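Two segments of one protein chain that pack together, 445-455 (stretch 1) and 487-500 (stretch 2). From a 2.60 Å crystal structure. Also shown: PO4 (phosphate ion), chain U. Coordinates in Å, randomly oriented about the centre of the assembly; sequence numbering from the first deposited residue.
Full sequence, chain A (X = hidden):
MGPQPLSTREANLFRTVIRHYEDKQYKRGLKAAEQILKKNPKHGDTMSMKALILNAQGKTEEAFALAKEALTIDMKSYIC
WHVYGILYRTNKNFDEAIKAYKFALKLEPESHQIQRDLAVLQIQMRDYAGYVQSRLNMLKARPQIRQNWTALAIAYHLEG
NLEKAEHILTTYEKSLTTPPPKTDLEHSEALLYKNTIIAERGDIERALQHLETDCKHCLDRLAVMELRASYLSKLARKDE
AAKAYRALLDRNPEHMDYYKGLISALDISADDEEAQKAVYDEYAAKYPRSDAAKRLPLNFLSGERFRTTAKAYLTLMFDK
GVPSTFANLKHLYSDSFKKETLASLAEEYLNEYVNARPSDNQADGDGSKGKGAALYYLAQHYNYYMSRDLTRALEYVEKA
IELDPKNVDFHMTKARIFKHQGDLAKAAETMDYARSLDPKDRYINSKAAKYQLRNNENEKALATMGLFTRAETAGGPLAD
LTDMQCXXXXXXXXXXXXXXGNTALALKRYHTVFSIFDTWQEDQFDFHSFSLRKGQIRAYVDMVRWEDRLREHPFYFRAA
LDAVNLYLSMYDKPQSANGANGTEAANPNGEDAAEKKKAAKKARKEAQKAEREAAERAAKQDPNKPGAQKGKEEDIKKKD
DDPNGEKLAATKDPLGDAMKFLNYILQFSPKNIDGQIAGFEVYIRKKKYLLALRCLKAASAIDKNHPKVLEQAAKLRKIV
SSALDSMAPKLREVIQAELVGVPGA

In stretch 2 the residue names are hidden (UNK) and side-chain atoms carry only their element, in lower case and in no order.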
# COMPACT_ATOMS: atom_id res chain seq x y z
N ASN A 445 3.33 18.74 -13.94
CA ASN A 445 3.94 17.99 -15.03
C ASN A 445 3.20 16.67 -15.25
O ASN A 445 2.92 16.29 -16.39
CB ASN A 445 5.42 17.74 -14.77
CG ASN A 445 6.09 16.95 -15.89
OD1 ASN A 445 6.02 15.72 -15.92
ND2 ASN A 445 6.76 17.65 -16.81
N SER A 446 2.87 15.99 -14.15
CA SER A 446 2.15 14.72 -14.22
C SER A 446 0.75 14.86 -14.82
O SER A 446 0.29 14.00 -15.56
CB SER A 446 2.05 14.08 -12.83
OG SER A 446 3.34 13.84 -12.29
N LYS A 447 0.07 15.95 -14.48
CA LYS A 447 -1.24 16.25 -15.04
C LYS A 447 -1.20 16.43 -16.56
O LYS A 447 -2.06 15.93 -17.29
CB LYS A 447 -1.80 17.50 -14.39
CG LYS A 447 -2.74 17.23 -13.27
CD LYS A 447 -4.05 16.75 -13.81
CE LYS A 447 -4.97 16.33 -12.68
NZ LYS A 447 -4.55 15.01 -12.10
N ALA A 448 -0.19 17.16 -17.02
CA ALA A 448 -0.09 17.44 -18.44
C ALA A 448 0.14 16.15 -19.21
O ALA A 448 -0.56 15.86 -20.18
CB ALA A 448 1.04 18.46 -18.71
N ALA A 449 1.09 15.34 -18.74
CA ALA A 449 1.33 14.04 -19.36
C ALA A 449 0.07 13.17 -19.41
O ALA A 449 -0.20 12.52 -20.41
CB ALA A 449 2.43 13.31 -18.61
N LYS A 450 -0.71 13.18 -18.34
CA LYS A 450 -1.92 12.38 -18.26
C LYS A 450 -2.91 12.85 -19.31
O LYS A 450 -3.46 12.05 -20.08
CB LYS A 450 -2.54 12.45 -16.87
CG LYS A 450 -3.87 11.71 -16.74
CD LYS A 450 -4.56 12.06 -15.42
CE LYS A 450 -5.91 11.36 -15.27
NZ LYS A 450 -6.43 11.50 -13.88
N TYR A 451 -3.12 14.16 -19.34
CA TYR A 451 -4.01 14.76 -20.33
C TYR A 451 -3.57 14.47 -21.77
O TYR A 451 -4.40 14.24 -22.65
CB TYR A 451 -4.13 16.27 -20.09
CG TYR A 451 -5.23 16.57 -19.10
CD1 TYR A 451 -5.33 15.86 -17.92
CD2 TYR A 451 -6.19 17.54 -19.37
CE1 TYR A 451 -6.34 16.11 -17.02
CE2 TYR A 451 -7.21 17.80 -18.47
CZ TYR A 451 -7.28 17.07 -17.30
OH TYR A 451 -8.29 17.31 -16.40
N GLN A 452 -2.27 14.43 -22.01
CA GLN A 452 -1.78 14.10 -23.33
C GLN A 452 -2.07 12.63 -23.68
O GLN A 452 -2.49 12.33 -24.81
CB GLN A 452 -0.29 14.43 -23.42
CG GLN A 452 -0.03 15.94 -23.42
CD GLN A 452 1.42 16.33 -23.16
OE1 GLN A 452 2.24 15.49 -22.79
NE2 GLN A 452 1.73 17.61 -23.36
N LEU A 453 -1.87 11.73 -22.72
CA LEU A 453 -2.25 10.34 -22.90
C LEU A 453 -3.76 10.19 -23.10
O LEU A 453 -4.22 9.38 -23.90
CB LEU A 453 -1.80 9.49 -21.71
CG LEU A 453 -0.29 9.37 -21.49
CD1 LEU A 453 -0.02 8.63 -20.22
CD2 LEU A 453 0.37 8.67 -22.66
N ARG A 454 -4.54 10.98 -22.36
CA ARG A 454 -5.99 11.00 -22.57
C ARG A 454 -6.33 11.46 -23.99
O ARG A 454 -7.37 11.09 -24.52
CB ARG A 454 -6.67 11.90 -21.54
CG ARG A 454 -6.68 11.34 -20.14
CD ARG A 454 -7.35 9.99 -20.11
NE ARG A 454 -7.33 9.37 -18.78
CZ ARG A 454 -8.22 9.61 -17.82
NH1 ARG A 454 -9.21 10.46 -18.02
NH2 ARG A 454 -8.12 8.98 -16.66
N ASN A 455 -5.44 12.25 -24.59
CA ASN A 455 -5.59 12.67 -25.98
C ASN A 455 -4.82 11.75 -26.94
O ASN A 455 -4.58 12.09 -28.09
CB ASN A 455 -5.13 14.11 -26.15
CG ASN A 455 -5.55 14.70 -27.47
OD1 ASN A 455 -6.61 14.38 -28.00
ND2 ASN A 455 -4.73 15.58 -28.01
N UNK A 487 2.90 3.09 -11.49
CA UNK A 487 1.74 2.37 -12.01
C UNK A 487 0.70 3.26 -12.72
O UNK A 487 0.07 2.84 -13.68
c UNK A 487 1.97 0.48 -10.34
c UNK A 487 1.45 -0.26 -9.12
c UNK A 487 1.04 1.59 -10.86
c UNK A 487 -0.28 0.96 -11.33
N UNK A 488 0.50 4.49 -12.25
CA UNK A 488 -0.49 5.35 -12.89
C UNK A 488 -0.06 5.58 -14.34
O UNK A 488 -0.87 5.42 -15.27
c UNK A 488 -0.23 9.79 -15.64
c UNK A 488 1.39 8.15 -11.69
n UNK A 488 2.05 9.20 -12.29
c UNK A 488 0.87 10.64 -15.47
c UNK A 488 0.31 7.79 -12.45
c UNK A 488 0.30 8.67 -13.59
c UNK A 488 -0.68 6.68 -12.14
c UNK A 488 1.70 10.52 -14.39
c UNK A 488 -0.53 8.81 -14.71
c UNK A 488 1.41 9.53 -13.45
N UNK A 489 1.21 5.91 -14.55
CA UNK A 489 1.63 6.22 -15.90
C UNK A 489 1.60 4.98 -16.77
O UNK A 489 1.14 5.03 -17.91
c UNK A 489 4.71 6.51 -19.31
c UNK A 489 3.02 6.85 -15.95
c UNK A 489 4.32 6.25 -18.00
c UNK A 489 3.48 7.13 -17.34
c UNK A 489 4.26 7.64 -19.95
c UNK A 489 3.42 8.51 -19.30
c UNK A 489 3.02 8.25 -18.02
N UNK A 490 2.12 3.87 -16.24
CA UNK A 490 2.14 2.61 -16.99
C UNK A 490 0.73 2.21 -17.42
O UNK A 490 0.52 1.82 -18.57
c UNK A 490 4.76 0.45 -14.99
c UNK A 490 5.09 1.56 -17.18
c UNK A 490 4.30 1.58 -15.90
c UNK A 490 2.79 1.50 -16.17
N UNK A 491 -0.24 2.34 -16.52
CA UNK A 491 -1.62 1.97 -16.85
C UNK A 491 -2.19 2.90 -17.92
O UNK A 491 -2.74 2.44 -18.92
o UNK A 491 -1.94 1.22 -14.56
c UNK A 491 -3.89 1.41 -15.95
c UNK A 491 -2.53 2.00 -15.61
N UNK A 492 -2.06 4.21 -17.69
CA UNK A 492 -2.53 5.21 -18.65
C UNK A 492 -1.88 5.04 -20.02
O UNK A 492 -2.54 5.11 -21.05
c UNK A 492 -3.20 7.06 -17.03
o UNK A 492 -4.78 7.44 -18.77
o UNK A 492 -5.54 7.25 -16.73
c UNK A 492 -4.60 7.26 -17.54
c UNK A 492 -2.24 6.61 -18.12
N UNK A 493 -0.58 4.81 -20.03
CA UNK A 493 0.16 4.60 -21.27
C UNK A 493 -0.39 3.39 -22.02
O UNK A 493 -0.50 3.41 -23.25
o UNK A 493 2.23 5.36 -23.10
c UNK A 493 1.64 4.41 -20.99
c UNK A 493 2.50 4.49 -22.24
o UNK A 493 3.44 3.69 -22.37
N UNK A 494 -0.73 2.34 -21.28
CA UNK A 494 -1.25 1.13 -21.88
C UNK A 494 -2.61 1.35 -22.50
O UNK A 494 -2.84 0.98 -23.66
N UNK A 495 -3.52 1.96 -21.75
CA UNK A 495 -4.86 2.22 -22.22
C UNK A 495 -4.83 3.09 -23.47
O UNK A 495 -5.59 2.86 -24.42
o UNK A 495 -7.03 3.71 -18.81
c UNK A 495 -6.72 2.51 -18.79
c UNK A 495 -5.89 1.92 -19.91
c UNK A 495 -5.70 2.85 -21.10
o UNK A 495 -7.07 1.75 -17.87
N UNK A 496 -3.93 4.06 -23.49
CA UNK A 496 -3.73 4.91 -24.67
C UNK A 496 -3.27 4.11 -25.90
O UNK A 496 -3.83 4.26 -27.00
c UNK A 496 -2.74 6.00 -24.36
N UNK A 497 -2.24 3.29 -25.73
CA UNK A 497 -1.73 2.43 -26.80
C UNK A 497 -2.81 1.47 -27.29
O UNK A 497 -2.90 1.18 -28.48
n UNK A 497 2.66 3.46 -25.78
c UNK A 497 2.52 3.69 -27.12
c UNK A 497 0.96 3.14 -28.88
c UNK A 497 3.33 4.41 -28.00
c UNK A 497 1.33 3.06 -27.54
c UNK A 497 1.78 3.85 -29.76
c UNK A 497 1.60 2.70 -25.34
c UNK A 497 0.76 2.42 -26.38
c UNK A 497 2.95 4.47 -29.31
c UNK A 497 -0.51 1.64 -26.33
N UNK A 498 -3.63 0.98 -26.36
CA UNK A 498 -4.72 0.09 -26.73
C UNK A 498 -5.71 0.85 -27.60
O UNK A 498 -6.17 0.32 -28.60
c UNK A 498 -6.45 -1.52 -25.76
n UNK A 498 -8.13 -2.68 -24.46
c UNK A 498 -6.89 -2.23 -24.48
o UNK A 498 -6.12 -2.35 -23.52
c UNK A 498 -5.41 -0.47 -25.49
N UNK A 499 -6.00 2.09 -27.23
CA UNK A 499 -6.92 2.93 -28.00
C UNK A 499 -6.42 3.22 -29.40
O UNK A 499 -7.20 3.52 -30.30
n UNK A 499 -7.52 6.39 -25.15
c UNK A 499 -7.17 4.26 -27.28
c UNK A 499 -8.59 5.54 -25.67
c UNK A 499 -8.10 4.16 -26.09
c UNK A 499 -7.07 6.36 -23.89
n UNK A 499 -6.10 7.18 -23.51
n UNK A 499 -7.60 5.51 -23.03
N UNK A 500 -5.10 3.14 -29.59
CA UNK A 500 -4.51 3.42 -30.89
C UNK A 500 -4.39 2.14 -31.70
O UNK A 500 -3.99 2.17 -32.87
n UNK A 500 0.53 7.37 -29.61
c UNK A 500 0.19 6.76 -30.74
c UNK A 500 -1.87 5.93 -29.68
c UNK A 500 -3.24 5.45 -30.12
n UNK A 500 -0.94 6.07 -30.80
c UNK A 500 -3.15 4.08 -30.73
n UNK A 500 0.99 6.85 -31.80
P PO4 U . -8.23 15.08 -13.38
O1 PO4 U . -8.31 15.99 -14.59
O2 PO4 U . -9.52 14.29 -13.30
O3 PO4 U . -7.07 14.13 -13.51
O4 PO4 U . -8.05 15.94 -12.15
O HOH W 1 4.05 11.19 -11.64

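Position 487 has four side-chain carbons, forked at the first, with one arm two carbons long. It does not reach stretch 1. This is Ile487.

Position 488 has one carbon, then fused five- and six-membered rings holding eight carbons and one nitrogen. The rings touch Ser446, Ala449 and Lys450. Only tryptophan fits. Trp488 CH2 lies 3.4 Å from Ser446 O, and Trp488 CZ3 lies 3.7 Å from Lys450 CB. Ala449 CB sits at the ring edge. A water accepts a hydrogen bond from Trp488 NE1 (2.9 Å) and also bonds to Ser446 OG (2.8 Å), so it bridges the two helices.

Position 489 has one carbon and a ring of six carbons with no hydroxyl. The ring packs against Leu453 CD1. This is Phe489. Phe489 CE1 is 3.6 Å from Leu453 CD1.

Position 490 has four carbons, forked at the second. It points away from stretch 1. It is Leu490.

Position 491 has one carbon carrying an oxygen and a carbon: Thr491. Its OG1 donates to Ile487 O (2.7 Å), one turn back in its own helix.

Position 492 has three carbons, the third carrying two oxygens. The carboxylate meets the edge of the Arg454 guanidinium. This is Glu492. Arg454 NH2 donates to Glu492 OE1 (3.1 Å) and Arg454 NE to Glu492 OE2 (3.2 Å), forming a two-pronged salt bridge.

Position 493 has two carbons, the second carrying two oxygens. One oxygen approaches Leu453 CD2. This is Asp493. Asp493 OD1 is 3.8 Å from Leu453 CD2, but its carboxylate is hydrogen-bonded elsewhere in the structure.

Position 494 has no side-chain atoms: Gly494.

Position 495 has three carbons, the third carrying two oxygens. It makes no contact here. It is Glu495.

Position 496 has a single carbon, which touches Leu453 O. This is Ala496. Ala496 CB is 3.7 Å from Leu453 O, and Ala496 CA is 5.9 Å from Leu453 CA.

Position 497 has one carbon, then fused five- and six-membered rings holding eight carbons and one nitrogen, out of reach: Trp497.

Position 498 has three carbons, the third carrying one oxygen and one nitrogen: Gln498, also out of reach.

Position 499 has three carbons, a nitrogen, then a carbon carrying two nitrogens. One end nitrogen reaches Leu453 O. This is Arg499. Arg499 NH2 donates to Leu453 O (2.9 Å).

Position 500 has the same atoms but makes no contact. It is Arg500.

The two helices run in nearly the same direction, crossing at 21° with axes 9.5 Å apart at closest approach. Leu453 has the largest covered area and packs against Phe489, Glu492 and Ala496. Trp488 covers the earlier turns. The Arg454–Glu492 salt bridge adds a charged link. Near the C-terminal end of the first helix, Leu453 O accepts from Arg499.

Stretch 2, residues 487-500: IWFLTEDGEAWQRR
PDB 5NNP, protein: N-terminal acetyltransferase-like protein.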